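Local coordinates for MlnE (Bacillus amyloliquefaciens subsp. plantarum, PDB 5D2E), which probably reduces, as the NADP-bound N-terminal B-type ketoreductase of a polyketide synthase, beta-keto groups of intermediates on the macrolactin assembly line, at residues 356-361 / 404-409. Numbering follows the deposited sequence.
Sequences GILHSA and VMFSSL. With NAP (NADP nicotinamide-adenine-dinucleotide phosphate), chain B.
The Phe406 ring leans obliquely over the end of strand 356-359, its CD2 lying 3.3 Å from Ser360 OG, while CZ comes within loose van der Waals range of Leu358 CD1; His359 O and NAP O4D also lie oblique to it. With CG anti to its own carbonyl carbon (chi1 -78°), the ring swings across to strand 356-359, and Phe289 and Trp449 each make an edge-to-face pair with it. The other flat group, the imidazole of His359, sits on the opposite face of the sheet and meets Met405 at its edge, His359 CD2 4.4 Å from Met405 CG and near the ring plane. Its ND1 is hydrogen-bonded to Thr279 OG1 on strand 275-279, which helps fix the ring's rotation, with a weak bond between NE2 and Pro383 O. On the Phe406 side, Leu358 and Val404 run side by side, Leu358 CD2 3.7 Å from Val404 CB; Leu358 also touches Phe289 and Leu293 of helix 284-296, and Val404 rests on Ile447.

The two strands are parallel neighbours in the Rossmann-type sheet of this short-chain dehydrogenase/reductase-like domain, and their C-terminal ends form part of the NADP pocket. Three backbone bonds set the register: Val404 N to Ile357 O, His359 N to Val404 O at 2.8 Å and nearly straight (166° at the hydrogen), and the longer Phe406 N to His359 O at 3.1 Å.

Past this last bond the two strands part around the cofactor. Ser360 O accepts a hydrogen bond from NAP O3D at 2.9 Å, and Ser360 OG, anti to its backbone N (chi1 -165°), packs against C5D and C4D of the nicotinamide ribose. Ala361 CB meets the adenine, 3.5 Å from NAP C4A. On the other strand, Ser407 O lies 3.2 Å from C6N of the nicotinamide ring, whereas the Ser407 hydroxyl turns to Asp429 and Asn425 on helix 419-437.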
loop_
_atom_site.group_PDB
_atom_site.type_symbol
_atom_site.label_atom_id
_atom_site.label_comp_id
_atom_site.label_asym_id
_atom_site.label_seq_id
_atom_site.Cartn_x
_atom_site.Cartn_y
_atom_site.Cartn_z
ATOM N N GLY A 356 -14.839 17.410 -1.057
ATOM C CA GLY A 356 -14.224 16.303 -0.294
ATOM C C GLY A 356 -14.397 14.967 -0.991
ATOM O O GLY A 356 -15.422 14.798 -1.666
ATOM N N ILE A 357 -13.416 14.050 -0.816
ATOM C CA ILE A 357 -13.460 12.695 -1.381
ATOM C C ILE A 357 -13.149 11.698 -0.243
ATOM O O ILE A 357 -12.108 11.851 0.455
ATOM C CB ILE A 357 -12.473 12.500 -2.510
ATOM C CG1 ILE A 357 -12.797 13.439 -3.620
ATOM C CG2 ILE A 357 -12.423 11.026 -3.003
ATOM C CD1 ILE A 357 -11.861 13.349 -4.787
ATOM N N LEU A 358 -14.002 10.659 -0.127
ATOM C CA LEU A 358 -13.736 9.465 0.662
ATOM C C LEU A 358 -13.625 8.360 -0.358
ATOM O O LEU A 358 -14.553 8.114 -1.144
ATOM C CB LEU A 358 -14.859 9.113 1.624
ATOM C CG LEU A 358 -15.206 10.045 2.756
ATOM C CD1 LEU A 358 -16.296 9.429 3.614
ATOM C CD2 LEU A 358 -14.000 10.334 3.665
ATOM N N HIS A 359 -12.447 7.748 -0.416
ATOM C CA HIS A 359 -12.174 6.729 -1.466
ATOM C C HIS A 359 -12.265 5.368 -0.863
ATOM O O HIS A 359 -11.322 4.898 -0.244
ATOM C CB HIS A 359 -10.818 7.022 -2.100
ATOM C CG HIS A 359 -10.392 6.069 -3.174
ATOM N ND1 HIS A 359 -11.244 5.531 -4.105
ATOM C CD2 HIS A 359 -9.167 5.547 -3.441
ATOM C CE1 HIS A 359 -10.555 4.764 -4.936
ATOM N NE2 HIS A 359 -9.291 4.764 -4.541
ATOM N N SER A 360 -13.448 4.725 -1.040
ATOM C CA SER A 360 -13.752 3.448 -0.371
ATOM C C SER A 360 -13.850 2.321 -1.391
ATOM O O SER A 360 -14.022 1.161 -1.002
ATOM C CB SER A 360 -15.104 3.536 0.388
ATOM O OG SER A 360 -15.234 2.489 1.286
ATOM N N ALA A 361 -13.771 2.635 -2.677
ATOM C CA ALA A 361 -13.827 1.631 -3.712
ATOM C C ALA A 361 -12.714 0.614 -3.532
ATOM O O ALA A 361 -11.548 0.944 -3.207
ATOM C CB ALA A 361 -13.691 2.279 -5.085
ATOM N N VAL A 404 -9.523 11.362 1.539
ATOM C CA VAL A 404 -9.308 10.309 2.512
ATOM C C VAL A 404 -9.390 8.957 1.832
ATOM O O VAL A 404 -10.354 8.673 1.150
ATOM C CB VAL A 404 -10.294 10.337 3.701
ATOM C CG1 VAL A 404 -9.980 9.214 4.687
ATOM C CG2 VAL A 404 -10.260 11.704 4.423
ATOM N N MET A 405 -8.321 8.187 1.957
ATOM C CA MET A 405 -8.226 6.860 1.401
ATOM C C MET A 405 -8.517 5.794 2.490
ATOM O O MET A 405 -7.917 5.764 3.577
ATOM C CB MET A 405 -6.851 6.703 0.785
ATOM C CG MET A 405 -6.673 7.608 -0.443
ATOM S SD MET A 405 -4.924 7.787 -0.857
ATOM C CE MET A 405 -4.574 8.995 0.394
ATOM N N PHE A 406 -9.439 4.875 2.169
ATOM C CA PHE A 406 -9.780 3.726 3.079
ATOM C C PHE A 406 -8.848 2.577 2.765
ATOM O O PHE A 406 -9.077 1.766 1.839
ATOM C CB PHE A 406 -11.262 3.337 2.911
ATOM C CG PHE A 406 -12.249 4.276 3.624
ATOM C CD1 PHE A 406 -11.850 5.484 4.222
ATOM C CD2 PHE A 406 -13.575 3.953 3.715
ATOM C CE1 PHE A 406 -12.720 6.306 4.907
ATOM C CE2 PHE A 406 -14.465 4.795 4.402
ATOM C CZ PHE A 406 -14.044 5.954 5.005
ATOM N N SER A 407 -7.738 2.563 3.495
ATOM C CA SER A 407 -6.722 1.575 3.309
ATOM C C SER A 407 -7.002 0.417 4.290
ATOM O O SER A 407 -8.092 0.316 4.861
ATOM C CB SER A 407 -5.353 2.248 3.502
ATOM O OG SER A 407 -4.311 1.358 3.144
ATOM N N SER A 408 -6.037 -0.468 4.471
ATOM C CA SER A 408 -6.218 -1.659 5.216
ATOM C C SER A 408 -4.997 -1.904 6.034
ATOM O O SER A 408 -3.860 -1.653 5.615
ATOM C CB SER A 408 -6.470 -2.842 4.239
ATOM O OG SER A 408 -6.378 -4.080 4.917
ATOM N N LEU A 409 -5.222 -2.414 7.230
ATOM C CA LEU A 409 -4.209 -2.920 8.068
ATOM C C LEU A 409 -3.395 -4.056 7.438
ATOM O O LEU A 409 -2.227 -4.236 7.817
ATOM C CB LEU A 409 -4.800 -3.334 9.411
ATOM C CG LEU A 409 -3.888 -3.604 10.595
ATOM C CD1 LEU A 409 -3.099 -2.354 10.971
ATOM C CD2 LEU A 409 -4.756 -4.085 11.757
HETATM P PA NAP B . -17.608 -3.354 -0.285
HETATM O O1A NAP B . -18.994 -3.337 0.414
HETATM O O2A NAP B . -17.257 -4.330 -1.393
HETATM O O5B NAP B . -17.531 -1.887 -0.942
HETATM C C5B NAP B . -16.495 -1.598 -1.872
HETATM C C4B NAP B . -17.221 -0.954 -3.027
HETATM O O4B NAP B . -16.235 -0.619 -4.028
HETATM C C3B NAP B . -18.253 -1.867 -3.744
HETATM O O3B NAP B . -19.583 -1.381 -3.536
HETATM C C2B NAP B . -17.892 -1.752 -5.233
HETATM O O2B NAP B . -19.036 -1.584 -6.023
HETATM C C1B NAP B . -16.930 -0.540 -5.253
HETATM N N9A NAP B . -15.924 -0.586 -6.306
HETATM C C8A NAP B . -15.003 -1.593 -6.564
HETATM N N7A NAP B . -14.253 -1.302 -7.684
HETATM C C5A NAP B . -14.640 -0.077 -8.095
HETATM C C6A NAP B . -14.285 0.809 -9.180
HETATM N N6A NAP B . -13.271 0.413 -10.018
HETATM N N1A NAP B . -15.013 2.004 -9.336
HETATM C C2A NAP B . -15.990 2.328 -8.470
HETATM N N3A NAP B . -16.375 1.540 -7.429
HETATM C C4A NAP B . -15.766 0.370 -7.206
HETATM O O3 NAP B . -16.411 -3.422 0.820
HETATM P PN NAP B . -16.359 -2.652 2.248
HETATM O O1N NAP B . -16.316 -3.668 3.375
HETATM O O2N NAP B . -17.313 -1.493 2.121
HETATM O O5D NAP B . -14.904 -1.948 2.304
HETATM C C5D NAP B . -14.803 -0.656 1.639
HETATM C C4D NAP B . -13.358 -0.139 1.606
HETATM O O4D NAP B . -12.746 -0.172 2.887
HETATM C C3D NAP B . -12.516 -1.047 0.701
HETATM O O3D NAP B . -11.689 -0.237 -0.115
HETATM C C2D NAP B . -11.724 -1.924 1.653
HETATM O O2D NAP B . -10.476 -2.394 1.069
HETATM C C1D NAP B . -11.574 -1.039 2.924
HETATM N N1N NAP B . -11.461 -1.898 4.131
HETATM C C2N NAP B . -12.559 -2.563 4.645
HETATM C C3N NAP B . -12.513 -3.397 5.776
HETATM C C7N NAP B . -13.771 -4.116 6.338
HETATM O O7N NAP B . -13.676 -4.892 7.293
HETATM N N7N NAP B . -15.004 -3.921 5.849
HETATM C C4N NAP B . -11.261 -3.578 6.382
HETATM C C5N NAP B . -10.140 -2.939 5.836
HETATM C C6N NAP B . -10.259 -2.084 4.723
HETATM P P2B NAP B . -19.127 -1.985 -7.614
HETATM O O1X NAP B . -18.813 -3.466 -7.771
HETATM O O2X NAP B . -20.576 -1.583 -8.039
HETATM O O3X NAP B . -18.081 -1.149 -8.297
#